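Local atomic coordinates of glycerol-3-phosphate dehydrogenase [NAD(P)+] (Coxiella burnetii, PDB entry 3K96), a protein that probably catalyses the NAD(P)H-dependent reduction of dihydroxyacetone phosphate to sn-glycerol 3-phosphate, the key precursor for phospholipid synthesis. Residues T101-V107 / T127-T133; I116-K120 / V146-L151. One frame throughout, in Å; residues are numbered along the deposited sequence.

Contact 1: T101-V107 / T127-T133; sequences TDILIVV and TRIAWGT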
ATOM      1  N   THR A 101     -23.374  14.255 -26.271  1.00 34.55           N
ATOM      2  CA  THR A 101     -23.957  12.959 -25.916  1.00 35.23           C
ATOM      3  C   THR A 101     -23.091  12.149 -24.937  1.00 33.60           C
ATOM      4  O   THR A 101     -23.595  11.198 -24.326  1.00 34.55           O
ATOM      5  CB  THR A 101     -24.262  12.139 -27.142  1.00 34.85           C
ATOM      6  OG1 THR A 101     -23.055  11.985 -27.884  1.00 36.87           O
ATOM      7  CG2 THR A 101     -25.351  12.838 -27.996  1.00 37.85           C
ATOM      8  N   ASP A 102     -21.806  12.505 -24.811  1.00 32.90           N
ATOM      9  CA  ASP A 102     -20.880  11.840 -23.864  1.00 32.07           C
ATOM     10  C   ASP A 102     -20.714  12.712 -22.641  1.00 31.56           C
ATOM     11  O   ASP A 102     -20.271  13.855 -22.741  1.00 29.61           O
ATOM     12  CB  ASP A 102     -19.524  11.562 -24.497  1.00 32.14           C
ATOM     13  CG  ASP A 102     -19.571  10.415 -25.486  1.00 33.22           C
ATOM     14  OD1 ASP A 102     -20.579   9.679 -25.506  1.00 33.72           O
ATOM     15  OD2 ASP A 102     -18.586  10.231 -26.219  1.00 36.76           O
ATOM     16  N   ILE A 103     -21.066  12.156 -21.483  1.00 31.43           N
ATOM     17  CA  ILE A 103     -21.060  12.887 -20.226  1.00 30.74           C
ATOM     18  C   ILE A 103     -20.222  12.180 -19.161  1.00 30.35           C
ATOM     19  O   ILE A 103     -20.337  10.970 -18.975  1.00 29.38           O
ATOM     20  CB  ILE A 103     -22.499  12.976 -19.700  1.00 31.11           C
ATOM     21  CG1 ILE A 103     -23.437  13.472 -20.820  1.00 31.65           C
ATOM     22  CG2 ILE A 103     -22.568  13.852 -18.472  1.00 28.62           C
ATOM     23  CD1 ILE A 103     -24.905  13.326 -20.502  1.00 32.38           C
ATOM     24  N   LEU A 104     -19.404  12.955 -18.457  1.00 29.90           N
ATOM     25  CA  LEU A 104     -18.521  12.436 -17.408  1.00 28.95           C
ATOM     26  C   LEU A 104     -18.849  13.129 -16.091  1.00 28.94           C
ATOM     27  O   LEU A 104     -18.587  14.318 -15.914  1.00 28.00           O
ATOM     28  CB  LEU A 104     -17.064  12.657 -17.811  1.00 29.50           C
ATOM     29  CG  LEU A 104     -15.979  12.342 -16.783  1.00 30.36           C
ATOM     30  CD1 LEU A 104     -16.078  10.893 -16.256  1.00 26.11           C
ATOM     31  CD2 LEU A 104     -14.632  12.625 -17.422  1.00 30.45           C
ATOM     32  N   ILE A 105     -19.476  12.389 -15.190  1.00 28.09           N
ATOM     33  CA  ILE A 105     -19.911  12.927 -13.918  1.00 28.79           C
ATOM     34  C   ILE A 105     -18.830  12.763 -12.844  1.00 29.47           C
ATOM     35  O   ILE A 105     -18.354  11.664 -12.613  1.00 28.19           O
ATOM     36  CB  ILE A 105     -21.181  12.196 -13.419  1.00 28.63           C
ATOM     37  CG1 ILE A 105     -22.303  12.270 -14.477  1.00 30.32           C
ATOM     38  CG2 ILE A 105     -21.608  12.763 -12.077  1.00 28.66           C
ATOM     39  CD1 ILE A 105     -23.558  11.477 -14.120  1.00 27.61           C
ATOM     40  N   VAL A 106     -18.497  13.859 -12.161  1.00 29.94           N
ATOM     41  CA  VAL A 106     -17.467  13.844 -11.134  1.00 30.80           C
ATOM     42  C   VAL A 106     -17.898  14.689  -9.921  1.00 31.99           C
ATOM     43  O   VAL A 106     -17.160  15.536  -9.457  1.00 33.90           O
ATOM     44  CB  VAL A 106     -16.112  14.379 -11.680  1.00 31.19           C
ATOM     45  CG1 VAL A 106     -14.994  14.029 -10.725  1.00 33.17           C
ATOM     46  CG2 VAL A 106     -15.788  13.778 -13.057  1.00 32.09           C
ATOM     47  N   VAL A 107     -19.103  14.458  -9.420  1.00 31.11           N
ATOM     48  CA  VAL A 107     -19.585  15.155  -8.243  1.00 29.36           C
ATOM     49  C   VAL A 107     -19.406  14.235  -7.011  1.00 29.39           C
ATOM     50  O   VAL A 107     -19.132  13.045  -7.147  1.00 29.28           O
ATOM     51  CB  VAL A 107     -21.048  15.557  -8.429  1.00 29.45           C
ATOM     52  CG1 VAL A 107     -21.186  16.484  -9.642  1.00 28.59           C
ATOM     53  CG2 VAL A 107     -21.938  14.339  -8.600  1.00 27.15           C
ATOM     54  N   THR A 127     -26.981   8.857 -25.687  1.00 30.50           N
ATOM     55  CA  THR A 127     -26.266   9.342 -24.531  1.00 29.96           C
ATOM     56  C   THR A 127     -25.467   8.219 -23.863  1.00 28.18           C
ATOM     57  O   THR A 127     -25.955   7.094 -23.720  1.00 26.88           O
ATOM     58  CB  THR A 127     -27.230   9.946 -23.514  1.00 30.53           C
ATOM     59  OG1 THR A 127     -27.770  11.142 -24.063  1.00 33.44           O
ATOM     60  CG2 THR A 127     -26.510  10.268 -22.165  1.00 31.35           C
ATOM     61  N   ARG A 128     -24.221   8.540 -23.506  1.00 27.58           N
ATOM     62  CA  ARG A 128     -23.328   7.628 -22.796  1.00 27.57           C
ATOM     63  C   ARG A 128     -22.853   8.358 -21.559  1.00 28.21           C
ATOM     64  O   ARG A 128     -22.500   9.533 -21.626  1.00 29.35           O
ATOM     65  CB  ARG A 128     -22.161   7.209 -23.677  1.00 28.39           C
ATOM     66  CG  ARG A 128     -22.627   6.593 -24.986  1.00 27.58           C
ATOM     67  CD  ARG A 128     -21.487   5.979 -25.735  1.00 29.10           C
ATOM     68  NE  ARG A 128     -20.529   6.945 -26.251  1.00 26.86           N
ATOM     69  CZ  ARG A 128     -19.485   6.607 -26.996  1.00 29.18           C
ATOM     70  NH1 ARG A 128     -19.267   5.335 -27.294  1.00 31.49           N
ATOM     71  NH2 ARG A 128     -18.661   7.530 -27.440  1.00 30.92           N
ATOM     72  N   ILE A 129     -22.821   7.640 -20.444  1.00 27.67           N
ATOM     73  CA  ILE A 129     -22.510   8.224 -19.154  1.00 28.35           C
ATOM     74  C   ILE A 129     -21.340   7.558 -18.445  1.00 27.80           C
ATOM     75  O   ILE A 129     -21.356   6.371 -18.168  1.00 27.15           O
ATOM     76  CB  ILE A 129     -23.766   8.176 -18.240  1.00 27.98           C
ATOM     77  CG1 ILE A 129     -24.874   9.061 -18.827  1.00 29.15           C
ATOM     78  CG2 ILE A 129     -23.461   8.676 -16.796  1.00 27.61           C
ATOM     79  CD1 ILE A 129     -26.187   8.878 -18.143  1.00 31.12           C
ATOM     80  N   ALA A 130     -20.313   8.347 -18.167  1.00 28.37           N
ATOM     81  CA  ALA A 130     -19.150   7.855 -17.434  1.00 27.37           C
ATOM     82  C   ALA A 130     -19.092   8.657 -16.162  1.00 27.68           C
ATOM     83  O   ALA A 130     -19.682   9.722 -16.099  1.00 26.66           O
ATOM     84  CB  ALA A 130     -17.875   8.031 -18.250  1.00 26.13           C
ATOM     85  N   TRP A 131     -18.434   8.126 -15.121  1.00 27.10           N
ATOM     86  CA  TRP A 131     -18.267   8.876 -13.880  1.00 27.20           C
ATOM     87  C   TRP A 131     -16.903   8.604 -13.222  1.00 28.22           C
ATOM     88  O   TRP A 131     -16.289   7.539 -13.398  1.00 27.28           O
ATOM     89  CB  TRP A 131     -19.390   8.608 -12.866  1.00 26.67           C
ATOM     90  CG  TRP A 131     -19.462   7.176 -12.441  1.00 26.45           C
ATOM     91  CD1 TRP A 131     -18.798   6.592 -11.394  1.00 25.99           C
ATOM     92  CD2 TRP A 131     -20.213   6.148 -13.066  1.00 25.19           C
ATOM     93  NE1 TRP A 131     -19.095   5.249 -11.338  1.00 27.78           N
ATOM     94  CE2 TRP A 131     -19.964   4.954 -12.359  1.00 29.36           C
ATOM     95  CE3 TRP A 131     -21.075   6.114 -14.166  1.00 30.19           C
ATOM     96  CZ2 TRP A 131     -20.548   3.747 -12.713  1.00 29.61           C
ATOM     97  CZ3 TRP A 131     -21.655   4.909 -14.520  1.00 28.62           C
ATOM     98  CH2 TRP A 131     -21.386   3.741 -13.795  1.00 30.27           C
ATOM     99  N   GLY A 132     -16.450   9.622 -12.496  1.00 29.01           N
ATOM    100  CA  GLY A 132     -15.230   9.579 -11.699  1.00 29.04           C
ATOM    101  C   GLY A 132     -15.586   9.593 -10.223  1.00 29.05           C
ATOM    102  O   GLY A 132     -14.692   9.485  -9.361  1.00 28.54           O
ATOM    103  N   THR A 133     -16.885   9.757  -9.930  1.00 28.09           N
ATOM    104  CA  THR A 133     -17.397   9.720  -8.550  1.00 28.10           C
ATOM    105  C   THR A 133     -17.071   8.374  -7.900  1.00 28.08           C
ATOM    106  O   THR A 133     -17.114   7.345  -8.557  1.00 27.04           O
ATOM    107  CB  THR A 133     -18.935   9.872  -8.548  1.00 28.48           C
ATOM    108  OG1 THR A 133     -19.297  11.093  -9.211  1.00 29.74           O
ATOM    109  CG2 THR A 133     -19.517   9.835  -7.130  1.00 28.24           C
TER

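Contact 2: I116-K120 / V146-L151; sequences ITRMK and VVATEL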
ATOM      1  N   ILE A 116     -28.198  12.856 -11.274  1.00 29.03           N
ATOM      2  CA  ILE A 116     -28.853  11.895 -12.159  1.00 29.29           C
ATOM      3  C   ILE A 116     -30.340  12.261 -12.331  1.00 30.57           C
ATOM      4  O   ILE A 116     -30.855  12.258 -13.431  1.00 29.82           O
ATOM      5  CB  ILE A 116     -28.704  10.465 -11.632  1.00 29.90           C
ATOM      6  CG1 ILE A 116     -27.240   9.981 -11.797  1.00 28.85           C
ATOM      7  CG2 ILE A 116     -29.633   9.500 -12.367  1.00 27.98           C
ATOM      8  CD1 ILE A 116     -26.703  10.013 -13.253  1.00 29.60           C
ATOM      9  N   THR A 117     -31.001  12.619 -11.232  1.00 31.35           N
ATOM     10  CA  THR A 117     -32.394  12.988 -11.276  1.00 31.47           C
ATOM     11  C   THR A 117     -32.625  14.151 -12.267  1.00 31.85           C
ATOM     12  O   THR A 117     -33.534  14.112 -13.100  1.00 31.49           O
ATOM     13  CB  THR A 117     -32.913  13.354  -9.875  1.00 32.17           C
ATOM     14  OG1 THR A 117     -32.877  12.196  -9.014  1.00 30.13           O
ATOM     15  CG2 THR A 117     -34.355  13.866  -9.948  1.00 29.05           C
ATOM     16  N   ARG A 118     -31.772  15.159 -12.171  1.00 31.44           N
ATOM     17  CA  ARG A 118     -31.847  16.348 -12.998  1.00 32.31           C
ATOM     18  C   ARG A 118     -31.480  16.100 -14.455  1.00 32.00           C
ATOM     19  O   ARG A 118     -31.835  16.886 -15.340  1.00 31.29           O
ATOM     20  CB  ARG A 118     -30.991  17.435 -12.367  1.00 33.12           C
ATOM     21  CG  ARG A 118     -31.649  17.912 -11.099  1.00 38.61           C
ATOM     22  CD  ARG A 118     -30.773  18.702 -10.152  1.00 43.41           C
ATOM     23  NE  ARG A 118     -31.595  19.195  -9.033  1.00 45.85           N
ATOM     24  CZ  ARG A 118     -32.090  18.432  -8.050  1.00 48.31           C
ATOM     25  NH1 ARG A 118     -31.882  17.105  -8.021  1.00 50.80           N
ATOM     26  NH2 ARG A 118     -32.830  18.995  -7.099  1.00 45.15           N
ATOM     27  N   MET A 119     -30.798  14.995 -14.714  1.00 30.21           N
ATOM     28  CA  MET A 119     -30.462  14.656 -16.071  1.00 30.46           C
ATOM     29  C   MET A 119     -31.605  13.949 -16.785  1.00 29.67           C
ATOM     30  O   MET A 119     -31.551  13.824 -17.997  1.00 28.84           O
ATOM     31  CB  MET A 119     -29.241  13.752 -16.113  1.00 30.15           C
ATOM     32  CG  MET A 119     -27.991  14.439 -15.624  1.00 32.92           C
ATOM     33  SD  MET A 119     -26.582  13.332 -15.397  1.00 33.55           S
ATOM     34  CE  MET A 119     -26.318  12.718 -17.059  1.00 29.19           C
ATOM     35  N   LYS A 120     -32.625  13.481 -16.060  1.00 29.75           N
ATOM     36  CA  LYS A 120     -33.698  12.702 -16.717  1.00 30.74           C
ATOM     37  C   LYS A 120     -34.303  13.327 -17.975  1.00 30.23           C
ATOM     38  O   LYS A 120     -34.422  12.648 -18.973  1.00 30.02           O
ATOM     39  CB  LYS A 120     -34.799  12.270 -15.747  1.00 30.28           C
ATOM     40  CG  LYS A 120     -34.327  11.160 -14.809  1.00 33.75           C
ATOM     41  CD  LYS A 120     -35.377  10.734 -13.829  1.00 35.08           C
ATOM     42  CE  LYS A 120     -34.893   9.560 -12.995  1.00 37.42           C
ATOM     43  NZ  LYS A 120     -35.964   9.074 -12.114  1.00 36.47           N
ATOM     44  N   VAL A 146     -27.805   3.305 -10.193  1.00 27.42           N
ATOM     45  CA  VAL A 146     -28.545   4.548 -10.210  1.00 27.21           C
ATOM     46  C   VAL A 146     -28.628   5.025 -11.667  1.00 28.61           C
ATOM     47  O   VAL A 146     -29.694   5.422 -12.142  1.00 27.52           O
ATOM     48  CB  VAL A 146     -27.895   5.629  -9.365  1.00 28.94           C
ATOM     49  CG1 VAL A 146     -28.682   6.922  -9.485  1.00 27.73           C
ATOM     50  CG2 VAL A 146     -27.759   5.162  -7.868  1.00 24.83           C
ATOM     51  N   VAL A 147     -27.511   4.959 -12.385  1.00 28.06           N
ATOM     52  CA  VAL A 147     -27.515   5.393 -13.758  1.00 27.33           C
ATOM     53  C   VAL A 147     -28.477   4.522 -14.606  1.00 28.95           C
ATOM     54  O   VAL A 147     -29.370   5.052 -15.289  1.00 26.63           O
ATOM     55  CB  VAL A 147     -26.104   5.421 -14.387  1.00 27.53           C
ATOM     56  CG1 VAL A 147     -26.213   5.739 -15.863  1.00 26.85           C
ATOM     57  CG2 VAL A 147     -25.179   6.473 -13.702  1.00 25.44           C
ATOM     58  N   ALA A 148     -28.317   3.202 -14.536  1.00 28.21           N
ATOM     59  CA  ALA A 148     -29.139   2.288 -15.334  1.00 28.89           C
ATOM     60  C   ALA A 148     -30.634   2.359 -14.986  1.00 29.78           C
ATOM     61  O   ALA A 148     -31.481   2.504 -15.877  1.00 29.78           O
ATOM     62  CB  ALA A 148     -28.626   0.846 -15.213  1.00 27.13           C
ATOM     63  N   THR A 149     -30.957   2.277 -13.700  1.00 29.05           N
ATOM     64  CA  THR A 149     -32.347   2.328 -13.257  1.00 29.01           C
ATOM     65  C   THR A 149     -33.058   3.640 -13.597  1.00 29.56           C
ATOM     66  O   THR A 149     -34.176   3.629 -14.096  1.00 30.51           O
ATOM     67  CB  THR A 149     -32.433   2.091 -11.740  1.00 29.02           C
ATOM     68  OG1 THR A 149     -31.938   0.787 -11.470  1.00 27.95           O
ATOM     69  CG2 THR A 149     -33.880   2.206 -11.210  1.00 28.27           C
ATOM     70  N   GLU A 150     -32.405   4.767 -13.354  1.00 28.90           N
ATOM     71  CA  GLU A 150     -33.034   6.055 -13.579  1.00 28.67           C
ATOM     72  C   GLU A 150     -32.986   6.604 -15.010  1.00 29.63           C
ATOM     73  O   GLU A 150     -33.909   7.273 -15.410  1.00 28.59           O
ATOM     74  CB  GLU A 150     -32.431   7.112 -12.634  1.00 27.72           C
ATOM     75  CG  GLU A 150     -32.420   6.732 -11.177  1.00 26.83           C
ATOM     76  CD  GLU A 150     -33.782   6.320 -10.638  1.00 30.42           C
ATOM     77  OE1 GLU A 150     -34.794   6.767 -11.201  1.00 31.31           O
ATOM     78  OE2 GLU A 150     -33.839   5.575  -9.618  1.00 29.89           O
ATOM     79  N   LEU A 151     -31.906   6.339 -15.753  1.00 30.08           N
ATOM     80  CA  LEU A 151     -31.740   6.891 -17.103  1.00 29.92           C
ATOM     81  C   LEU A 151     -31.858   5.827 -18.204  1.00 31.42           C
ATOM     82  O   LEU A 151     -31.821   6.154 -19.385  1.00 30.49           O
ATOM     83  CB  LEU A 151     -30.371   7.588 -17.219  1.00 29.74           C
ATOM     84  CG  LEU A 151     -30.033   8.672 -16.160  1.00 30.69           C
ATOM     85  CD1 LEU A 151     -28.645   9.273 -16.354  1.00 28.79           C
ATOM     86  CD2 LEU A 151     -31.052   9.798 -16.177  1.00 34.26           C
TER

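Contact 1: T101-V107 / T127-T133
R128 and D102 pair side-on at the start of two neighbouring parallel strands: NE donates to OD1 of D102 at 2.8 Å, and NH2 reaches OD2 of D102 at 3.0 Å. The side chains run alongside each other, carboxylate and guanidinium planes 31° apart. OD1 lies at the guanidinium edge and in its plane; OD2 is met on its syn lone pair. A bend at chi3 (-68°) of the otherwise extended arginine turns the NE/NH2 edge toward this carboxylate, and NH2 also bridges to D188.

Backbone bonds follow the parallel pattern. The amides of R128, A130 and G132 donate to the carbonyls of T101, I103 and I105, while those of I103 and I105 return to R128 O and A130 O. The shortest, A130 N to I103 O at 2.7 Å, is practically straight at 179°. Beyond the strands, T133 OG1 donates 2.8 Å to V107 O, in the carbonyl plane on a lone pair.

Apolar contacts separate by face. CD1 of L104 rests 3.9 Å from CB of A130 on the face of D102 and R128, where A130 packs on F185 and L189 of helix 183-193. On the other face, CD1 of I105 meets CG2 of I129 at 3.9 Å, and CB of I105 packs on CB of W131, whose indole packs on L143 and H144 of helix 143-151.

The strands flank helix 109-119 in a right-handed beta-alpha-beta unit of the Rossmann-type domain. V106 lies beside W40 and T133 near E306, both predicted to bind NADPH; by tying the C-terminal ends together, T133 OG1 may help shape that site.

Contact 2: I116-K120 / V146-L151
K120 NZ donates to E150 OE1 at 2.7 Å, a salt bridge joining segment 116-120 to helix 143-151. Helices 109-119 and 143-151 lie on the same face of the Rossmann-type sheet, and the bridge sits at the outer margin of their packing. The lysine is extended beyond CG and crosses obliquely to the glutamate. The carboxylate oxygen is approached from its anti side, with NZ 28° out of the plane, and the glutamate's bend at chi2 (-54°) turns the carboxylate back to meet it. The other oxygen, OE2, is taken by R141, so two cations share this carboxylate and would probably favour its ionised form. Of the lysine's methylene carbons, CE alone touches CB of E150, at 3.5 Å, where the lysine crosses the glutamate.

Beneath the charges the packing is aliphatic. I116 is a knob in a hole formed by V146, V147, E150 and L151, its two branches dividing the work. CG2, anti to the backbone N, leans on CB of E150 at 3.7 Å and also touches CG1 of V146. The longer branch, folded at chi2 (-58°), sends CD1 to CG2 of V147 and against CD1 of L151.

L151 spreads its own methyls between several neighbours. CD1 faces I116 and, more loosely, CE of M119. Its second methyl turns toward the backbone of 116-120, where CD2 of L151 lies 3.7 Å from O of I116 and 3.8 Å from CG of K120.

Contact 1 is the buried one, two central strands of the Rossmann-type sheet held mainly by backbone hydrogen bonds; contact 2 is partly buried, a helix pair on one face of that sheet without backbone hydrogen bonds between the segments. Helix 109-119, which supplies 116-120, is the crossover between the strands of contact 1, so the segments alternate along the chain. The two meet where I105 packs on I116 and M119, I103 on M119, and I129 on L151. Each has one salt bridge across its two segments: a two-bond, side-on grip at the strand beginnings in contact 1, a single lysine bond at the helix margin in contact 2. Contact 1 leads toward the predicted cofactor site, whereas contact 2 lies away from it.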